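Local coordinates for N2152 (Neocallimastix frontalis, PDB 5U22), which probably hydrolyses rare arabinosyl substrates, as a polyspecific family 39 glycoside hydrolase built from a TIM barrel and a beta-sandwich, at residues A[373-378]-A[387-392]; A[343-348]-A[415-420]; A[162-167]-A[203-208]; A[140-145]-A[173-178]. One frame throughout, in Å; residues are numbered along the deposited sequence.

The four contacts fall into two pairs on opposite sides of the chain's centre. Contacts 1 and 2 lie in the beta-sandwich, their centres about 10 Å apart; strands 368-376 and 415-422 run side by side there, joined by the I376-G415 backbone bond and the E374-R417 salt bridge. Contacts 3 and 4 lie in the TIM barrel, centres about 11 Å apart, and share helix 160-174, with W164 CZ3 packed 3.6 Å from I144 CB. Between contacts 2 and 4 the centres are about 38 Å apart. Contact 4 is probably the closest to catalysis: its strand leads into the Asn-Glu-Pro sequence that usually carries the acid/base in GH-A clan enzymes.

Contact 1. Residues A[373-378]-A[387-392]; sequences VEKIDW and GPNTIF
K375 NZ crosses to N389 OD1 at 3.1 Å, reaching the amide oxygen from above its carbonyl plane, 36° out of it. The same ammonium makes a salt bridge to D377 OD2 at 2.8 Å, on the syn side but tilted out of the carboxylate plane; the turn at the end of the lysine chain (chi4 63°) brings NZ to both. Water 2 also donates to N389 OD1 and ties it to D377 N and G387 O, while D377 OD1 is held by S414. Lower down, K375 CB rests 4.0 Å from I391 CD1, the two side chains crossing at about a right angle. Exchanging K375 for an alanine would probably leave D377 OD2 without its ammonium partner and N389 OD1 without the lysine's bond, though still with water 2. Beneath these side chains, K375 and N389 form an antiparallel hydrogen-bonded pair, K375 N to N389 O at 2.9 Å. Beyond the non-hydrogen-bonded pair E374-T390, I391 and F392 both face V373 in a classic beta bulge: V373 O takes I391 N at 2.8 Å and V373 N gives to F392 O at 3.0 Å. V373 CG2 sits over a face of the F392 ring, 3.6 Å from CZ. E374 OE1 reaches T390 OG1 through water 1, and its OE2 goes to R417. Helix 301-310 covers E374, I376 and P388 with Y304 and W308, whereas V405 of strand 403-408 packs on V373 and F392.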
loop_
_atom_site.group_PDB
_atom_site.type_symbol
_atom_site.label_atom_id
_atom_site.label_comp_id
_atom_site.label_asym_id
_atom_site.label_seq_id
_atom_site.Cartn_x
_atom_site.Cartn_y
_atom_site.Cartn_z
ATOM N N VAL A 373 1.515 4.061 -25.337
ATOM C CA VAL A 373 0.339 4.110 -24.473
ATOM C C VAL A 373 -0.230 2.699 -24.394
ATOM O O VAL A 373 -0.536 2.090 -25.426
ATOM C CB VAL A 373 -0.698 5.112 -25.010
ATOM C CG1 VAL A 373 -1.898 5.189 -24.085
ATOM C CG2 VAL A 373 -0.056 6.487 -25.173
ATOM N N GLU A 374 -0.362 2.172 -23.178
ATOM C CA GLU A 374 -0.835 0.808 -22.975
ATOM C C GLU A 374 -2.005 0.780 -21.999
ATOM O O GLU A 374 -2.198 1.699 -21.198
ATOM C CB GLU A 374 0.261 -0.106 -22.420
ATOM C CG GLU A 374 1.551 -0.074 -23.168
ATOM C CD GLU A 374 2.616 -0.878 -22.454
ATOM O OE1 GLU A 374 2.491 -2.115 -22.436
ATOM O OE2 GLU A 374 3.548 -0.274 -21.886
ATOM N N LYS A 375 -2.764 -0.316 -22.048
ATOM C CA LYS A 375 -3.825 -0.559 -21.080
ATOM C C LYS A 375 -3.773 -2.000 -20.599
ATOM O O LYS A 375 -3.312 -2.899 -21.310
ATOM C CB LYS A 375 -5.215 -0.267 -21.657
ATOM C CG LYS A 375 -5.631 -1.181 -22.805
ATOM C CD LYS A 375 -7.043 -0.845 -23.257
ATOM C CE LYS A 375 -7.412 -1.548 -24.567
ATOM N NZ LYS A 375 -7.414 -3.024 -24.424
ATOM N N ILE A 376 -4.257 -2.211 -19.382
ATOM C CA ILE A 376 -4.458 -3.550 -18.848
ATOM C C ILE A 376 -5.931 -3.639 -18.483
ATOM O O ILE A 376 -6.417 -2.875 -17.641
ATOM C CB ILE A 376 -3.542 -3.852 -17.652
ATOM C CG1 ILE A 376 -3.807 -5.265 -17.131
ATOM C CG2 ILE A 376 -3.665 -2.793 -16.524
ATOM C CD1 ILE A 376 -3.296 -6.328 -18.081
ATOM N N ASP A 377 -6.658 -4.519 -19.162
ATOM C CA ASP A 377 -8.093 -4.592 -18.942
ATOM C C ASP A 377 -8.409 -5.557 -17.805
ATOM O O ASP A 377 -7.644 -6.473 -17.497
ATOM C CB ASP A 377 -8.828 -5.022 -20.216
ATOM C CG ASP A 377 -8.775 -3.966 -21.302
ATOM O OD1 ASP A 377 -8.639 -2.770 -20.967
ATOM O OD2 ASP A 377 -8.868 -4.335 -22.490
ATOM N N TRP A 378 -9.572 -5.351 -17.195
ATOM C CA TRP A 378 -9.996 -6.126 -16.038
ATOM C C TRP A 378 -11.431 -6.584 -16.228
ATOM O O TRP A 378 -12.281 -5.788 -16.642
ATOM C CB TRP A 378 -9.862 -5.270 -14.781
ATOM C CG TRP A 378 -10.470 -5.789 -13.533
ATOM C CD1 TRP A 378 -9.831 -6.467 -12.533
ATOM C CD2 TRP A 378 -11.826 -5.611 -13.097
ATOM N NE1 TRP A 378 -10.711 -6.732 -11.505
ATOM C CE2 TRP A 378 -11.939 -6.220 -11.829
ATOM C CE3 TRP A 378 -12.953 -5.009 -13.657
ATOM C CZ2 TRP A 378 -13.134 -6.242 -11.118
ATOM C CZ3 TRP A 378 -14.142 -5.031 -12.945
ATOM C CH2 TRP A 378 -14.222 -5.648 -11.693
ATOM N N GLY A 387 -1.872 -10.087 -19.928
ATOM C CA GLY A 387 -1.074 -8.888 -19.906
ATOM C C GLY A 387 -1.667 -7.750 -20.712
ATOM O O GLY A 387 -2.773 -7.830 -21.260
ATOM N N PRO A 388 -0.925 -6.658 -20.794
ATOM C CA PRO A 388 -1.469 -5.420 -21.355
ATOM C C PRO A 388 -1.530 -5.453 -22.875
ATOM O O PRO A 388 -0.994 -6.342 -23.537
ATOM C CB PRO A 388 -0.478 -4.360 -20.874
ATOM C CG PRO A 388 0.781 -5.084 -20.698
ATOM C CD PRO A 388 0.415 -6.459 -20.215
ATOM N N ASN A 389 -2.198 -4.437 -23.416
ATOM C CA ASN A 389 -2.304 -4.210 -24.847
ATOM C C ASN A 389 -1.773 -2.821 -25.159
ATOM O O ASN A 389 -1.994 -1.879 -24.395
ATOM C CB ASN A 389 -3.757 -4.328 -25.314
ATOM C CG ASN A 389 -4.476 -5.493 -24.663
ATOM O OD1 ASN A 389 -5.368 -5.309 -23.830
ATOM N ND2 ASN A 389 -4.074 -6.701 -25.023
ATOM N N THR A 390 -1.080 -2.690 -26.281
ATOM C CA THR A 390 -0.613 -1.385 -26.714
ATOM C C THR A 390 -1.729 -0.698 -27.499
ATOM O O THR A 390 -2.136 -1.180 -28.558
ATOM C CB THR A 390 0.659 -1.524 -27.541
ATOM O OG1 THR A 390 1.656 -2.152 -26.731
ATOM C CG2 THR A 390 1.170 -0.144 -27.953
ATOM N N ILE A 391 -2.246 0.405 -26.957
ATOM C CA ILE A 391 -3.274 1.178 -27.657
ATOM C C ILE A 391 -2.689 1.835 -28.902
ATOM O O ILE A 391 -3.213 1.685 -30.011
ATOM C CB ILE A 391 -3.886 2.229 -26.714
ATOM C CG1 ILE A 391 -4.414 1.565 -25.439
ATOM C CG2 ILE A 391 -4.984 3.007 -27.429
ATOM C CD1 ILE A 391 -5.031 2.555 -24.466
ATOM N N PHE A 392 -1.605 2.586 -28.735
ATOM C CA PHE A 392 -0.885 3.179 -29.850
ATOM C C PHE A 392 0.506 3.570 -29.369
ATOM O O PHE A 392 0.773 3.637 -28.166
ATOM C CB PHE A 392 -1.625 4.386 -30.453
ATOM C CG PHE A 392 -1.710 5.599 -29.544
ATOM C CD1 PHE A 392 -0.692 6.544 -29.523
ATOM C CD2 PHE A 392 -2.836 5.830 -28.786
ATOM C CE1 PHE A 392 -0.776 7.667 -28.718
ATOM C CE2 PHE A 392 -2.930 6.948 -27.973
ATOM C CZ PHE A 392 -1.901 7.869 -27.935
HETATM O O HOH W 1 1.098 -3.528 -24.242
HETATM O O HOH W 2 -5.216 -6.040 -21.251
#

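Contact 2. Residues A[343-348]-A[415-420]; sequences SFIFGG and GYRIYI
F344 and I418 exchange both backbone bonds, I418 N to F344 O at 2.8 Å and F344 N to I418 O at 2.9 Å, each donor in the carbonyl plane. F346 and Y416 repeat the pattern two residues along: Y416 N meets F346 O at 2.9 Å, while F346 N approaches Y416 O tilted 25° from its plane. The alternate residues S343 and I345 turn their backbones to strand 330-336, and G415 and R417 turn theirs to strand 368-376. R417 spends its guanidinium on several partners: NH2 on E374, NH1 on water 3, which also bonds S343 OG at 2.8 Å, with W308 adding a cation-pi contact. Y416 OH takes N411 N. On the other face, F346 CG stands between the backbone N and carbonyl carbon (chi1 52°), which lays its ring beside strand 415-420: Y416 CB lies over a face, 3.4 Å from CE2, and I418 CD1 touches CE1 at 3.8 Å. A serine in place of F346 would probably open a gap beside Y416 CB and I418 CD1. The contact thus has two chemistries, apolar where F346 and I418 face V354 and A356, and charged and water-linked where R417 meets S343.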
loop_
_atom_site.group_PDB
_atom_site.type_symbol
_atom_site.label_atom_id
_atom_site.label_comp_id
_atom_site.label_asym_id
_atom_site.label_seq_id
_atom_site.Cartn_x
_atom_site.Cartn_y
_atom_site.Cartn_z
ATOM N N SER A 343 7.332 7.759 -16.877
ATOM C CA SER A 343 6.249 6.786 -16.805
ATOM C C SER A 343 5.092 7.377 -16.014
ATOM O O SER A 343 5.295 7.920 -14.929
ATOM C CB SER A 343 6.712 5.485 -16.149
ATOM O OG SER A 343 5.640 4.548 -16.087
ATOM N N PHE A 344 3.882 7.237 -16.543
ATOM C CA PHE A 344 2.666 7.745 -15.912
ATOM C C PHE A 344 1.643 6.620 -15.925
ATOM O O PHE A 344 1.252 6.160 -17.004
ATOM C CB PHE A 344 2.136 8.972 -16.666
ATOM C CG PHE A 344 0.881 9.562 -16.072
ATOM C CD1 PHE A 344 0.609 9.426 -14.717
ATOM C CD2 PHE A 344 -0.020 10.259 -16.863
ATOM C CE1 PHE A 344 -0.549 9.963 -14.163
ATOM C CE2 PHE A 344 -1.178 10.811 -16.309
ATOM C CZ PHE A 344 -1.432 10.656 -14.956
ATOM N N ILE A 345 1.238 6.149 -14.743
ATOM C CA ILE A 345 0.211 5.113 -14.633
ATOM C C ILE A 345 -1.010 5.705 -13.952
ATOM O O ILE A 345 -0.883 6.487 -13.001
ATOM C CB ILE A 345 0.715 3.862 -13.879
ATOM C CG1 ILE A 345 1.096 4.194 -12.432
ATOM C CG2 ILE A 345 1.917 3.272 -14.586
ATOM C CD1 ILE A 345 1.623 2.970 -11.657
ATOM N N PHE A 346 -2.198 5.331 -14.429
ATOM C CA PHE A 346 -3.405 5.979 -13.939
ATOM C C PHE A 346 -4.613 5.104 -14.246
ATOM O O PHE A 346 -4.554 4.171 -15.049
ATOM C CB PHE A 346 -3.564 7.378 -14.551
ATOM C CG PHE A 346 -3.479 7.400 -16.057
ATOM C CD1 PHE A 346 -2.248 7.500 -16.690
ATOM C CD2 PHE A 346 -4.628 7.329 -16.835
ATOM C CE1 PHE A 346 -2.160 7.538 -18.087
ATOM C CE2 PHE A 346 -4.557 7.371 -18.221
ATOM C CZ PHE A 346 -3.324 7.465 -18.850
ATOM N N GLY A 347 -5.723 5.431 -13.600
ATOM C CA GLY A 347 -6.930 4.651 -13.763
ATOM C C GLY A 347 -7.987 5.072 -12.773
ATOM O O GLY A 347 -7.680 5.752 -11.788
ATOM N N GLY A 348 -9.226 4.677 -13.022
ATOM C CA GLY A 348 -10.325 5.019 -12.149
ATOM C C GLY A 348 -11.470 5.691 -12.883
ATOM O O GLY A 348 -11.358 6.059 -14.062
ATOM N N GLY A 415 -6.375 -0.321 -16.189
ATOM C CA GLY A 415 -5.214 0.480 -15.828
ATOM C C GLY A 415 -4.558 0.989 -17.102
ATOM O O GLY A 415 -4.547 0.299 -18.120
ATOM N N TYR A 416 -4.015 2.201 -17.039
ATOM C CA TYR A 416 -3.380 2.811 -18.202
ATOM C C TYR A 416 -1.952 3.220 -17.885
ATOM O O TYR A 416 -1.630 3.567 -16.749
ATOM C CB TYR A 416 -4.164 4.031 -18.681
ATOM C CG TYR A 416 -5.582 3.679 -19.086
ATOM C CD1 TYR A 416 -5.850 3.100 -20.321
ATOM C CD2 TYR A 416 -6.645 3.915 -18.231
ATOM C CE1 TYR A 416 -7.148 2.782 -20.693
ATOM C CE2 TYR A 416 -7.929 3.585 -18.589
ATOM C CZ TYR A 416 -8.176 3.028 -19.821
ATOM O OH TYR A 416 -9.466 2.699 -20.167
ATOM N N ARG A 417 -1.087 3.187 -18.905
ATOM C CA ARG A 417 0.260 3.720 -18.740
ATOM C C ARG A 417 0.650 4.522 -19.970
ATOM O O ARG A 417 0.378 4.109 -21.103
ATOM C CB ARG A 417 1.316 2.629 -18.506
ATOM C CG ARG A 417 2.700 3.216 -18.243
ATOM C CD ARG A 417 3.737 2.187 -17.780
ATOM N NE ARG A 417 4.124 1.234 -18.828
ATOM C CZ ARG A 417 5.130 0.370 -18.715
ATOM N NH1 ARG A 417 5.873 0.331 -17.607
ATOM N NH2 ARG A 417 5.400 -0.455 -19.715
ATOM N N ILE A 418 1.289 5.670 -19.742
ATOM C CA ILE A 418 1.979 6.402 -20.799
ATOM C C ILE A 418 3.467 6.332 -20.489
ATOM O O ILE A 418 3.898 6.746 -19.407
ATOM C CB ILE A 418 1.484 7.852 -20.894
ATOM C CG1 ILE A 418 0.042 7.856 -21.387
ATOM C CG2 ILE A 418 2.383 8.659 -21.835
ATOM C CD1 ILE A 418 -0.673 9.154 -21.159
ATOM N N TYR A 419 4.245 5.773 -21.417
ATOM C CA TYR A 419 5.675 5.544 -21.227
ATOM C C TYR A 419 6.422 6.340 -22.284
ATOM O O TYR A 419 6.235 6.103 -23.483
ATOM C CB TYR A 419 5.998 4.051 -21.345
ATOM C CG TYR A 419 7.296 3.614 -20.695
ATOM C CD1 TYR A 419 7.330 3.243 -19.355
ATOM C CD2 TYR A 419 8.471 3.531 -21.429
ATOM C CE1 TYR A 419 8.511 2.824 -18.755
ATOM C CE2 TYR A 419 9.669 3.116 -20.833
ATOM C CZ TYR A 419 9.677 2.764 -19.497
ATOM O OH TYR A 419 10.845 2.339 -18.891
ATOM N N ILE A 420 7.270 7.271 -21.850
ATOM C CA ILE A 420 7.888 8.245 -22.743
ATOM C C ILE A 420 9.391 8.010 -22.765
ATOM O O ILE A 420 10.046 8.041 -21.717
ATOM C CB ILE A 420 7.578 9.692 -22.313
ATOM C CG1 ILE A 420 6.071 9.890 -22.140
ATOM C CG2 ILE A 420 8.153 10.685 -23.301
ATOM C CD1 ILE A 420 5.699 11.306 -21.724
HETATM O O HOH W 3 6.475 1.969 -15.310
#

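Contact 3. Residues A[162-167]-A[203-208]; sequences QMWKQT and NNCLPD
W164 presents the edge of its indole, not a face, to segment 203-208. NE1 gives a hydrogen bond to C205 O at 2.8 Å, with the oxygen only 3° out of the ring plane, the donor in the carbonyl plane and an N-H...O angle of 167°. Along the same rim, C205 SG sits 3.6 Å from CD1, a sulfur-aromatic contact made at the edge, and P207 CB lies 3.9 Å from CZ2. F196 of helix 190-202 adds an edge-to-face ring pair. The indole is therefore pinned by a bond in its plane and flanked along that rim by sulfur and proline carbon. K165, next in the helix, bends at chi2 (62°) and sends NZ to N203 O at 2.8 Å, its CD passing 3.9 Å from C205 SG; a weak, long ion pair to D169 is a second partner for NZ. N203 O lies just past the C-terminal end of helix 190-202, where backbone carbonyls carry partial negative charge, and the lysine probably offsets some of it. That end is a Schellman motif: N204, with positive phi, is the C-prime residue, and C205 N reaches back to S200 O. The arrangement is helix-end packing on the outside of a TIM barrel, with helix 160-174 gripping the turn that leads into strand 209-212.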
loop_
_atom_site.group_PDB
_atom_site.type_symbol
_atom_site.label_atom_id
_atom_site.label_comp_id
_atom_site.label_asym_id
_atom_site.label_seq_id
_atom_site.Cartn_x
_atom_site.Cartn_y
_atom_site.Cartn_z
ATOM N N GLN A 162 -5.209 1.094 27.435
ATOM C CA GLN A 162 -4.454 0.392 28.478
ATOM C C GLN A 162 -3.658 -0.764 27.880
ATOM O O GLN A 162 -2.463 -0.920 28.152
ATOM C CB GLN A 162 -5.395 -0.120 29.589
ATOM C CG GLN A 162 -6.057 0.949 30.517
ATOM C CD GLN A 162 -6.840 0.368 31.746
ATOM O OE1 GLN A 162 -8.015 -0.018 31.665
ATOM N NE2 GLN A 162 -6.184 0.363 32.895
ATOM N N MET A 163 -4.303 -1.585 27.051
ATOM C CA MET A 163 -3.584 -2.683 26.410
ATOM C C MET A 163 -2.456 -2.153 25.528
ATOM O O MET A 163 -1.359 -2.729 25.494
ATOM C CB MET A 163 -4.558 -3.543 25.603
ATOM C CG MET A 163 -3.904 -4.738 24.904
ATOM S SD MET A 163 -3.136 -4.311 23.301
ATOM C CE MET A 163 -4.480 -3.561 22.434
ATOM N N TRP A 164 -2.709 -1.051 24.814
ATOM C CA TRP A 164 -1.675 -0.443 23.983
ATOM C C TRP A 164 -0.475 -0.039 24.820
ATOM O O TRP A 164 0.666 -0.413 24.523
ATOM C CB TRP A 164 -2.220 0.783 23.240
ATOM C CG TRP A 164 -1.113 1.529 22.508
ATOM C CD1 TRP A 164 -0.350 2.553 22.986
ATOM C CD2 TRP A 164 -0.644 1.268 21.173
ATOM N NE1 TRP A 164 0.566 2.950 22.031
ATOM C CE2 TRP A 164 0.401 2.179 20.910
ATOM C CE3 TRP A 164 -1.022 0.360 20.172
ATOM C CZ2 TRP A 164 1.087 2.205 19.683
ATOM C CZ3 TRP A 164 -0.336 0.385 18.954
ATOM C CH2 TRP A 164 0.699 1.302 18.724
ATOM N N LYS A 165 -0.716 0.773 25.851
ATOM C CA LYS A 165 0.365 1.233 26.716
ATOM C C LYS A 165 1.146 0.063 27.298
ATOM O O LYS A 165 2.382 0.054 27.286
ATOM C CB LYS A 165 -0.221 2.096 27.832
ATOM C CG LYS A 165 0.751 2.425 28.960
ATOM C CD LYS A 165 1.947 3.223 28.475
ATOM C CE LYS A 165 2.787 3.728 29.653
ATOM N NZ LYS A 165 4.070 4.309 29.191
ATOM N N GLN A 166 0.441 -0.941 27.816
ATOM C CA GLN A 166 1.128 -2.038 28.486
ATOM C C GLN A 166 1.915 -2.883 27.498
ATOM O O GLN A 166 3.023 -3.337 27.804
ATOM C CB GLN A 166 0.117 -2.891 29.259
ATOM C CG GLN A 166 -0.462 -2.180 30.497
ATOM C CD GLN A 166 -1.681 -2.890 31.081
ATOM O OE1 GLN A 166 -1.745 -4.122 31.103
ATOM N NE2 GLN A 166 -2.654 -2.112 31.552
ATOM N N THR A 167 1.369 -3.100 26.306
ATOM C CA THR A 167 2.087 -3.906 25.328
ATOM C C THR A 167 3.263 -3.126 24.749
ATOM O O THR A 167 4.325 -3.696 24.465
ATOM C CB THR A 167 1.125 -4.360 24.225
ATOM O OG1 THR A 167 -0.004 -5.006 24.827
ATOM C CG2 THR A 167 1.807 -5.326 23.288
ATOM N N ASN A 203 1.499 9.697 27.630
ATOM C CA ASN A 203 1.937 8.493 28.322
ATOM C C ASN A 203 3.104 7.799 27.626
ATOM O O ASN A 203 3.334 6.603 27.846
ATOM C CB ASN A 203 0.747 7.564 28.504
ATOM C CG ASN A 203 -0.301 8.183 29.379
ATOM O OD1 ASN A 203 -0.157 8.204 30.604
ATOM N ND2 ASN A 203 -1.342 8.737 28.769
ATOM N N ASN A 204 3.854 8.542 26.814
ATOM C CA ASN A 204 5.103 8.082 26.207
ATOM C C ASN A 204 4.935 6.735 25.507
ATOM O O ASN A 204 5.731 5.813 25.685
ATOM C CB ASN A 204 6.221 8.016 27.244
ATOM C CG ASN A 204 6.508 9.367 27.862
ATOM O OD1 ASN A 204 6.211 9.601 29.028
ATOM N ND2 ASN A 204 7.080 10.266 27.073
ATOM N N CYS A 205 3.894 6.627 24.693
ATOM C CA CYS A 205 3.696 5.398 23.930
ATOM C C CYS A 205 3.233 5.713 22.510
ATOM O O CYS A 205 2.422 4.986 21.927
ATOM C CB CYS A 205 2.731 4.445 24.648
ATOM S SG CYS A 205 1.111 5.096 25.106
ATOM N N LEU A 206 3.780 6.772 21.920
ATOM C CA LEU A 206 3.519 7.059 20.515
ATOM C C LEU A 206 4.116 5.965 19.639
ATOM O O LEU A 206 5.270 5.567 19.850
ATOM C CB LEU A 206 4.106 8.411 20.114
ATOM C CG LEU A 206 3.428 9.683 20.625
ATOM C CD1 LEU A 206 4.335 10.875 20.405
ATOM C CD2 LEU A 206 2.097 9.902 19.912
ATOM N N PRO A 207 3.381 5.474 18.641
ATOM C CA PRO A 207 3.973 4.513 17.708
ATOM C C PRO A 207 5.116 5.154 16.933
ATOM O O PRO A 207 5.170 6.373 16.747
ATOM C CB PRO A 207 2.802 4.144 16.784
ATOM C CG PRO A 207 1.891 5.317 16.835
ATOM C CD PRO A 207 2.039 5.913 18.229
ATOM N N ASP A 208 6.051 4.317 16.494
ATOM C CA ASP A 208 7.066 4.802 15.565
ATOM C C ASP A 208 6.498 4.996 14.171
ATOM O O ASP A 208 6.940 5.888 13.437
ATOM C CB ASP A 208 8.227 3.828 15.515
ATOM C CG ASP A 208 8.818 3.598 16.864
ATOM O OD1 ASP A 208 9.110 4.607 17.544
ATOM O OD2 ASP A 208 8.951 2.423 17.252
#

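Contact 4. Residues A[140-145]-A[173-178]; sequences YGNEIW and QIDPNE
D175 OD2 and E178 OE1, on the acids that lie against N142 and G141 of strand 139-143, both form salt bridges to K131 NZ. E178 CG stands anti to its own nitrogen (chi1 -172°) and the chain then bends at chi2, so that the carboxylate comes down over the strand backbone: OE2 lies 3.4 Å from G141 CA and CD 3.7 Å from the same carbon. Higher up the chain, E178 CG packs against N142 CG at 3.8 Å, the two side chains crossing at about a right angle with amide and carboxylate planes 80° apart. D175 reaches the N142 amide from the helix end, OD2 being 4.0 Å from N142 CG. A type I turn, closed by E178 N to D175 O at 3.1 Å, brings both acids within reach of K131. The N142 backbone is bonded to K179, just before strand 180-185, and to I181 within it, and its side chain packs on L171 and I128. The two salt bridges to K131 are the clear charged pairings of these acids. One lysine shared by two acids probably offsets much of their mutual repulsion, and ties the turn at the end of helix 160-174 beside strand 139-143.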
loop_
_atom_site.group_PDB
_atom_site.type_symbol
_atom_site.label_atom_id
_atom_site.label_comp_id
_atom_site.label_asym_id
_atom_site.label_seq_id
_atom_site.Cartn_x
_atom_site.Cartn_y
_atom_site.Cartn_z
ATOM N N TYR A 140 9.290 -4.963 9.304
ATOM C CA TYR A 140 8.945 -3.548 9.278
ATOM C C TYR A 140 8.693 -3.007 10.676
ATOM O O TYR A 140 8.992 -1.837 10.956
ATOM C CB TYR A 140 7.700 -3.377 8.418
ATOM C CG TYR A 140 7.280 -1.971 8.053
ATOM C CD1 TYR A 140 8.135 -1.109 7.374
ATOM C CD2 TYR A 140 5.990 -1.530 8.334
ATOM C CE1 TYR A 140 7.706 0.168 7.000
ATOM C CE2 TYR A 140 5.564 -0.270 7.965
ATOM C CZ TYR A 140 6.421 0.575 7.310
ATOM O OH TYR A 140 5.966 1.822 6.941
ATOM N N GLY A 141 8.131 -3.833 11.543
ATOM C CA GLY A 141 7.866 -3.434 12.911
ATOM C C GLY A 141 6.919 -4.418 13.556
ATOM O O GLY A 141 6.385 -5.322 12.906
ATOM N N ASN A 142 6.745 -4.242 14.863
ATOM C CA ASN A 142 5.758 -4.980 15.648
ATOM C C ASN A 142 4.466 -4.174 15.720
ATOM O O ASN A 142 4.438 -3.093 16.315
ATOM C CB ASN A 142 6.258 -5.244 17.072
ATOM C CG ASN A 142 7.461 -6.166 17.125
ATOM O OD1 ASN A 142 8.431 -5.910 17.851
ATOM N ND2 ASN A 142 7.403 -7.239 16.369
ATOM N N GLU A 143 3.394 -4.712 15.152
ATOM C CA GLU A 143 2.094 -4.055 15.150
ATOM C C GLU A 143 1.265 -4.628 16.294
ATOM O O GLU A 143 1.003 -5.833 16.328
ATOM C CB GLU A 143 1.407 -4.257 13.801
ATOM C CG GLU A 143 0.099 -3.505 13.640
ATOM C CD GLU A 143 -0.589 -3.816 12.321
ATOM O OE1 GLU A 143 -0.170 -4.775 11.626
ATOM O OE2 GLU A 143 -1.553 -3.098 11.983
ATOM N N ILE A 144 0.864 -3.766 17.231
ATOM C CA ILE A 144 0.339 -4.236 18.511
ATOM C C ILE A 144 -1.046 -4.859 18.356
ATOM O O ILE A 144 -1.356 -5.872 19.001
ATOM C CB ILE A 144 0.351 -3.081 19.538
ATOM C CG1 ILE A 144 1.781 -2.840 20.024
ATOM C CG2 ILE A 144 -0.594 -3.372 20.729
ATOM C CD1 ILE A 144 1.926 -1.718 21.059
ATOM N N TRP A 145 -1.896 -4.288 17.503
ATOM C CA TRP A 145 -3.279 -4.742 17.412
ATOM C C TRP A 145 -3.769 -4.571 15.980
ATOM O O TRP A 145 -2.992 -4.267 15.069
ATOM C CB TRP A 145 -4.155 -3.982 18.414
ATOM C CG TRP A 145 -5.444 -4.695 18.747
ATOM C CD1 TRP A 145 -6.717 -4.296 18.425
ATOM C CD2 TRP A 145 -5.577 -5.930 19.454
ATOM N NE1 TRP A 145 -7.636 -5.210 18.896
ATOM C CE2 TRP A 145 -6.961 -6.216 19.545
ATOM C CE3 TRP A 145 -4.666 -6.818 20.036
ATOM C CZ2 TRP A 145 -7.448 -7.359 20.177
ATOM C CZ3 TRP A 145 -5.154 -7.955 20.681
ATOM C CH2 TRP A 145 -6.537 -8.213 20.745
ATOM N N GLN A 173 10.919 -3.137 26.103
ATOM C CA GLN A 173 11.830 -3.885 26.956
ATOM C C GLN A 173 12.440 -5.075 26.216
ATOM O O GLN A 173 13.658 -5.279 26.264
ATOM C CB GLN A 173 11.099 -4.348 28.220
ATOM N N ILE A 174 11.619 -5.874 25.523
ATOM C CA ILE A 174 12.113 -7.131 24.970
ATOM C C ILE A 174 12.528 -7.058 23.497
ATOM O O ILE A 174 13.205 -7.978 23.022
ATOM C CB ILE A 174 11.094 -8.272 25.167
ATOM C CG1 ILE A 174 9.849 -8.082 24.285
ATOM C CG2 ILE A 174 10.700 -8.392 26.644
ATOM C CD1 ILE A 174 8.812 -9.195 24.467
ATOM N N ASP A 175 12.147 -6.015 22.760
ATOM C CA ASP A 175 12.584 -5.843 21.368
ATOM C C ASP A 175 12.845 -4.361 21.117
ATOM O O ASP A 175 12.190 -3.722 20.288
ATOM C CB ASP A 175 11.539 -6.413 20.400
ATOM C CG ASP A 175 12.073 -6.614 18.985
ATOM O OD1 ASP A 175 13.279 -6.371 18.745
ATOM O OD2 ASP A 175 11.278 -7.033 18.099
ATOM N N PRO A 176 13.820 -3.783 21.828
ATOM C CA PRO A 176 13.934 -2.313 21.875
ATOM C C PRO A 176 14.272 -1.668 20.541
ATOM O O PRO A 176 13.945 -0.495 20.324
ATOM C CB PRO A 176 15.053 -2.093 22.910
ATOM C CG PRO A 176 15.861 -3.341 22.859
ATOM C CD PRO A 176 14.866 -4.448 22.619
ATOM N N ASN A 177 14.916 -2.391 19.633
ATOM C CA ASN A 177 15.330 -1.794 18.375
ATOM C C ASN A 177 14.298 -1.952 17.266
ATOM O O ASN A 177 14.536 -1.487 16.141
ATOM C CB ASN A 177 16.673 -2.388 17.972
ATOM C CG ASN A 177 17.723 -2.130 19.018
ATOM O OD1 ASN A 177 17.841 -1.006 19.516
ATOM N ND2 ASN A 177 18.455 -3.164 19.394
ATOM N N GLU A 178 13.157 -2.562 17.554
ATOM C CA GLU A 178 12.137 -2.737 16.536
ATOM C C GLU A 178 11.146 -1.580 16.580
ATOM O O GLU A 178 10.880 -1.001 17.637
ATOM C CB GLU A 178 11.413 -4.074 16.729
ATOM C CG GLU A 178 10.459 -4.443 15.598
ATOM C CD GLU A 178 11.146 -4.499 14.241
ATOM O OE1 GLU A 178 11.640 -5.591 13.868
ATOM O OE2 GLU A 178 11.194 -3.450 13.550
#